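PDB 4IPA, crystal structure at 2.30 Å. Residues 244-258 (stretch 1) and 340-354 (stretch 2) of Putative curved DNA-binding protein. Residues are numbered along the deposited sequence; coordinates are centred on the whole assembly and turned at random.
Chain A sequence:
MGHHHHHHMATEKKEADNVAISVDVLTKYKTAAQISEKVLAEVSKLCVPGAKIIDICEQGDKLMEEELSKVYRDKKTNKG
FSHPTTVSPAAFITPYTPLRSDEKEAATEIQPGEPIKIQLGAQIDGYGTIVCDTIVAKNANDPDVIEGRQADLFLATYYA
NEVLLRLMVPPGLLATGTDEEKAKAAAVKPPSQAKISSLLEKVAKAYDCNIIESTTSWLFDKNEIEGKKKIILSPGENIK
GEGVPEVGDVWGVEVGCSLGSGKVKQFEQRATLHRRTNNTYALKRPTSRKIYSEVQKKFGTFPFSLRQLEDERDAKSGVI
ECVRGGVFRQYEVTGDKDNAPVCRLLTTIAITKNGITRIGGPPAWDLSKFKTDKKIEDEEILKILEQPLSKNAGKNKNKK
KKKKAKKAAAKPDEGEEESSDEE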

# COMPACT_ATOMS: atom_id res chain seq x y z
N VAL A 244 -7.58 -13.87 -10.46
CA VAL A 244 -7.71 -12.84 -11.47
C VAL A 244 -8.74 -11.81 -11.03
O VAL A 244 -9.74 -12.17 -10.40
CB VAL A 244 -8.16 -13.46 -12.80
CG1 VAL A 244 -8.69 -12.41 -13.74
CG2 VAL A 244 -7.01 -14.25 -13.41
N PRO A 245 -8.49 -10.53 -11.34
CA PRO A 245 -9.47 -9.50 -10.97
C PRO A 245 -10.77 -9.67 -11.74
O PRO A 245 -10.74 -9.95 -12.94
CB PRO A 245 -8.78 -8.20 -11.39
CG PRO A 245 -7.33 -8.56 -11.57
CD PRO A 245 -7.31 -9.98 -12.00
N GLU A 246 -11.90 -9.50 -11.06
CA GLU A 246 -13.21 -9.67 -11.64
C GLU A 246 -14.08 -8.49 -11.24
O GLU A 246 -13.90 -7.90 -10.17
CB GLU A 246 -13.88 -10.95 -11.13
CG GLU A 246 -13.15 -12.24 -11.46
CD GLU A 246 -13.95 -13.47 -11.03
OE1 GLU A 246 -13.71 -13.97 -9.91
OE2 GLU A 246 -14.82 -13.95 -11.80
N VAL A 247 -15.03 -8.15 -12.11
CA VAL A 247 -16.07 -7.19 -11.77
C VAL A 247 -16.67 -7.62 -10.45
O VAL A 247 -16.91 -8.81 -10.23
CB VAL A 247 -17.16 -7.14 -12.86
CG1 VAL A 247 -18.44 -6.46 -12.35
CG2 VAL A 247 -16.63 -6.45 -14.12
N GLY A 248 -16.91 -6.67 -9.54
CA GLY A 248 -17.35 -6.99 -8.19
C GLY A 248 -16.23 -6.95 -7.14
O GLY A 248 -16.51 -6.89 -5.95
N ASP A 249 -14.97 -6.99 -7.59
CA ASP A 249 -13.82 -7.03 -6.67
C ASP A 249 -13.42 -5.65 -6.14
O ASP A 249 -13.50 -4.64 -6.85
CB ASP A 249 -12.58 -7.58 -7.39
CG ASP A 249 -12.61 -9.10 -7.59
OD1 ASP A 249 -13.55 -9.80 -7.14
OD2 ASP A 249 -11.64 -9.59 -8.21
N VAL A 250 -12.95 -5.62 -4.89
CA VAL A 250 -12.10 -4.52 -4.44
C VAL A 250 -10.66 -4.99 -4.16
O VAL A 250 -10.43 -6.02 -3.49
CB VAL A 250 -12.69 -3.79 -3.23
CG1 VAL A 250 -11.68 -2.79 -2.68
CG2 VAL A 250 -13.98 -3.09 -3.62
N TRP A 251 -9.69 -4.24 -4.68
CA TRP A 251 -8.28 -4.57 -4.54
C TRP A 251 -7.44 -3.45 -3.92
O TRP A 251 -7.65 -2.26 -4.18
CB TRP A 251 -7.67 -4.88 -5.90
CG TRP A 251 -8.05 -6.18 -6.49
CD1 TRP A 251 -9.23 -6.49 -7.09
CD2 TRP A 251 -7.22 -7.34 -6.59
NE1 TRP A 251 -9.21 -7.78 -7.54
CE2 TRP A 251 -7.98 -8.33 -7.26
CE3 TRP A 251 -5.91 -7.65 -6.19
CZ2 TRP A 251 -7.48 -9.61 -7.53
CZ3 TRP A 251 -5.40 -8.91 -6.46
CH2 TRP A 251 -6.19 -9.88 -7.13
N GLY A 252 -6.45 -3.85 -3.12
CA GLY A 252 -5.38 -2.95 -2.73
C GLY A 252 -4.24 -3.14 -3.71
O GLY A 252 -3.50 -4.12 -3.65
N VAL A 253 -4.11 -2.22 -4.66
CA VAL A 253 -3.14 -2.38 -5.72
C VAL A 253 -1.84 -1.64 -5.40
O VAL A 253 -1.84 -0.41 -5.22
CB VAL A 253 -3.68 -1.84 -7.07
CG1 VAL A 253 -2.61 -1.99 -8.16
CG2 VAL A 253 -4.99 -2.56 -7.46
N GLU A 254 -0.74 -2.40 -5.33
CA GLU A 254 0.57 -1.85 -4.99
C GLU A 254 1.61 -2.08 -6.08
O GLU A 254 1.70 -3.17 -6.67
CB GLU A 254 1.11 -2.42 -3.68
CG GLU A 254 2.40 -1.71 -3.23
CD GLU A 254 3.02 -2.25 -1.94
OE1 GLU A 254 2.32 -2.91 -1.16
OE2 GLU A 254 4.23 -2.00 -1.72
N VAL A 255 2.39 -1.03 -6.33
CA VAL A 255 3.62 -1.15 -7.10
C VAL A 255 4.79 -0.53 -6.35
O VAL A 255 4.61 0.43 -5.59
CB VAL A 255 3.53 -0.46 -8.48
CG1 VAL A 255 2.46 -1.13 -9.33
CG2 VAL A 255 3.28 1.04 -8.33
N GLY A 256 5.98 -1.09 -6.56
CA GLY A 256 7.20 -0.51 -6.02
C GLY A 256 8.40 -0.61 -6.96
O GLY A 256 8.61 -1.62 -7.65
N CYS A 257 9.20 0.44 -6.97
CA CYS A 257 10.41 0.43 -7.78
C CYS A 257 11.63 0.77 -6.94
O CYS A 257 11.53 1.29 -5.82
CB CYS A 257 10.28 1.39 -8.95
SG CYS A 257 9.17 0.79 -10.21
N SER A 258 12.79 0.44 -7.48
CA SER A 258 14.02 0.64 -6.77
C SER A 258 15.05 1.21 -7.73
O SER A 258 15.05 0.86 -8.92
CB SER A 258 14.51 -0.70 -6.21
OG SER A 258 15.80 -0.60 -5.67
N ALA A 340 19.57 1.08 -1.74
CA ALA A 340 19.16 2.13 -2.67
C ALA A 340 17.74 2.62 -2.35
O ALA A 340 16.96 1.91 -1.73
CB ALA A 340 19.22 1.59 -4.07
N PRO A 341 17.42 3.84 -2.76
CA PRO A 341 16.08 4.41 -2.55
C PRO A 341 15.00 3.63 -3.28
O PRO A 341 15.24 3.08 -4.36
CB PRO A 341 16.20 5.81 -3.16
CG PRO A 341 17.65 6.14 -3.00
CD PRO A 341 18.35 4.84 -3.31
N VAL A 342 13.82 3.58 -2.68
CA VAL A 342 12.67 2.93 -3.28
C VAL A 342 11.48 3.87 -3.31
O VAL A 342 11.40 4.82 -2.53
CB VAL A 342 12.27 1.63 -2.54
CG1 VAL A 342 13.46 0.69 -2.45
CG2 VAL A 342 11.68 1.95 -1.17
N CYS A 343 10.57 3.60 -4.23
CA CYS A 343 9.36 4.38 -4.40
C CYS A 343 8.17 3.42 -4.44
O CYS A 343 8.25 2.36 -5.05
CB CYS A 343 9.49 5.18 -5.70
SG CYS A 343 8.12 6.28 -6.06
N ARG A 344 7.07 3.77 -3.77
CA ARG A 344 5.89 2.89 -3.71
C ARG A 344 4.58 3.66 -3.85
O ARG A 344 4.43 4.79 -3.37
CB ARG A 344 5.86 2.07 -2.40
CG ARG A 344 7.10 1.21 -2.15
CD ARG A 344 6.88 0.18 -1.01
NE ARG A 344 6.56 0.83 0.26
CZ ARG A 344 5.35 0.87 0.80
NH1 ARG A 344 4.31 0.27 0.21
NH2 ARG A 344 5.17 1.50 1.95
N LEU A 345 3.62 3.04 -4.53
CA LEU A 345 2.26 3.55 -4.54
C LEU A 345 1.30 2.43 -4.20
O LEU A 345 1.54 1.27 -4.53
CB LEU A 345 1.91 4.11 -5.91
CG LEU A 345 2.72 5.34 -6.35
CD1 LEU A 345 2.64 5.51 -7.88
CD2 LEU A 345 2.24 6.58 -5.61
N LEU A 346 0.20 2.78 -3.54
CA LEU A 346 -0.79 1.81 -3.17
C LEU A 346 -2.13 2.51 -3.32
O LEU A 346 -2.38 3.57 -2.74
CB LEU A 346 -0.57 1.28 -1.74
CG LEU A 346 -1.11 -0.13 -1.44
CD1 LEU A 346 -0.56 -0.74 -0.12
CD2 LEU A 346 -2.64 -0.15 -1.45
N THR A 347 -2.98 1.91 -4.13
CA THR A 347 -4.29 2.45 -4.44
C THR A 347 -5.33 1.39 -4.12
O THR A 347 -5.17 0.23 -4.50
CB THR A 347 -4.38 2.82 -5.94
OG1 THR A 347 -3.29 3.69 -6.30
CG2 THR A 347 -5.70 3.50 -6.26
N THR A 348 -6.40 1.76 -3.44
CA THR A 348 -7.52 0.85 -3.27
C THR A 348 -8.55 1.09 -4.38
O THR A 348 -9.07 2.19 -4.50
CB THR A 348 -8.17 1.02 -1.89
OG1 THR A 348 -7.24 0.62 -0.88
CG2 THR A 348 -9.46 0.16 -1.78
N ILE A 349 -8.81 0.07 -5.20
CA ILE A 349 -9.72 0.23 -6.33
C ILE A 349 -10.99 -0.61 -6.22
O ILE A 349 -11.05 -1.60 -5.50
CB ILE A 349 -9.07 -0.19 -7.66
CG1 ILE A 349 -8.80 -1.70 -7.67
CG2 ILE A 349 -7.83 0.66 -7.96
CD1 ILE A 349 -8.23 -2.23 -8.96
N ALA A 350 -12.00 -0.20 -6.99
CA ALA A 350 -13.18 -1.01 -7.21
C ALA A 350 -13.30 -1.36 -8.69
O ALA A 350 -13.05 -0.52 -9.56
CB ALA A 350 -14.42 -0.30 -6.72
N ILE A 351 -13.66 -2.60 -8.97
CA ILE A 351 -13.87 -3.06 -10.32
C ILE A 351 -15.36 -3.23 -10.53
O ILE A 351 -15.98 -4.05 -9.87
CB ILE A 351 -13.17 -4.39 -10.57
CG1 ILE A 351 -11.69 -4.29 -10.13
CG2 ILE A 351 -13.29 -4.78 -12.03
CD1 ILE A 351 -10.81 -5.51 -10.48
N THR A 352 -15.94 -2.43 -11.42
CA THR A 352 -17.36 -2.54 -11.70
C THR A 352 -17.60 -2.67 -13.20
O THR A 352 -16.65 -2.66 -14.00
CB THR A 352 -18.14 -1.29 -11.24
OG1 THR A 352 -17.79 -0.18 -12.07
CG2 THR A 352 -17.84 -0.96 -9.78
N LYS A 353 -18.87 -2.76 -13.56
CA LYS A 353 -19.37 -2.72 -14.93
C LYS A 353 -18.59 -1.75 -15.78
O LYS A 353 -18.23 -2.04 -16.92
CB LYS A 353 -20.81 -2.22 -14.90
CG LYS A 353 -21.85 -3.20 -15.35
CD LYS A 353 -23.22 -2.66 -14.97
CE LYS A 353 -23.35 -1.19 -15.35
NZ LYS A 353 -24.64 -0.60 -14.88
N ASN A 354 -18.38 -0.56 -15.22
CA ASN A 354 -17.77 0.54 -15.94
C ASN A 354 -16.25 0.55 -15.87
O ASN A 354 -15.62 1.54 -16.23
CB ASN A 354 -18.32 1.86 -15.39
CG ASN A 354 -19.79 2.05 -15.73
OD1 ASN A 354 -20.22 1.79 -16.86
ND2 ASN A 354 -20.57 2.48 -14.74
O HOH W 1 -1.21 1.86 -6.61

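Strands 250-258 and 342-352 run antiparallel, and their backbone hydrogen bonds fix which side chains meet. Trp251, Val253, Val255 and Cys257 each pair reciprocally with Ile349, Thr347, Leu345 and Cys343; the bond from Val253 N to Thr347 O, at 2.7 Å, is the shortest of these eight. These residues share one face of the sheet. Branching at CB in Val253, Val255, Thr347 and Ile349 favours the extended backbone, and Trp251, Leu345, Cys257 and Cys343 join them on this face. Ile349 adopts chi1 p and chi2 t, which brings its CD1 diagonally to Val253 CG2 at 3.6 Å, while its CG1 lies 3.8 Å from Trp251 CB.

The other face carries Glu254, Leu346 and Arg344. Glu254 has chi1 and chi2 both t, so its chain is extended, and Arg344, at m, t, m, brings its guanidinium edge to the carboxylate. Glu254 OE2 and Arg344 NH1 form a salt bridge at 3.0 Å, a diagonal link that pairs a buried arginine with a partly exposed glutamate. Gly256, directly across from Arg344, leaves room for that residue's aliphatic stem: Gly256 CA is 4.2 Å from Arg344 CG, and a CB on the glycine would come closer still to the same atom.

Before the strand, a type II turn from Glu246 to Asp249 places Gly248 at phi 100°, where a side chain would be jammed against the preceding carbonyl. Gly248 N still donates to Ile351 O at 2.8 Å. Asp249, with chi1 m, uses OD2 to accept from both Glu246 N (2.9 Å) and Trp251 NE1 (3.1 Å), tying the indole to the turn. Ile351, with chi1 m and chi2 t, extends its CD1 to 3.5 Å from Pro245 CB and 3.9 Å from Trp251 CD1, an apolar cluster that suits a long branched side chain.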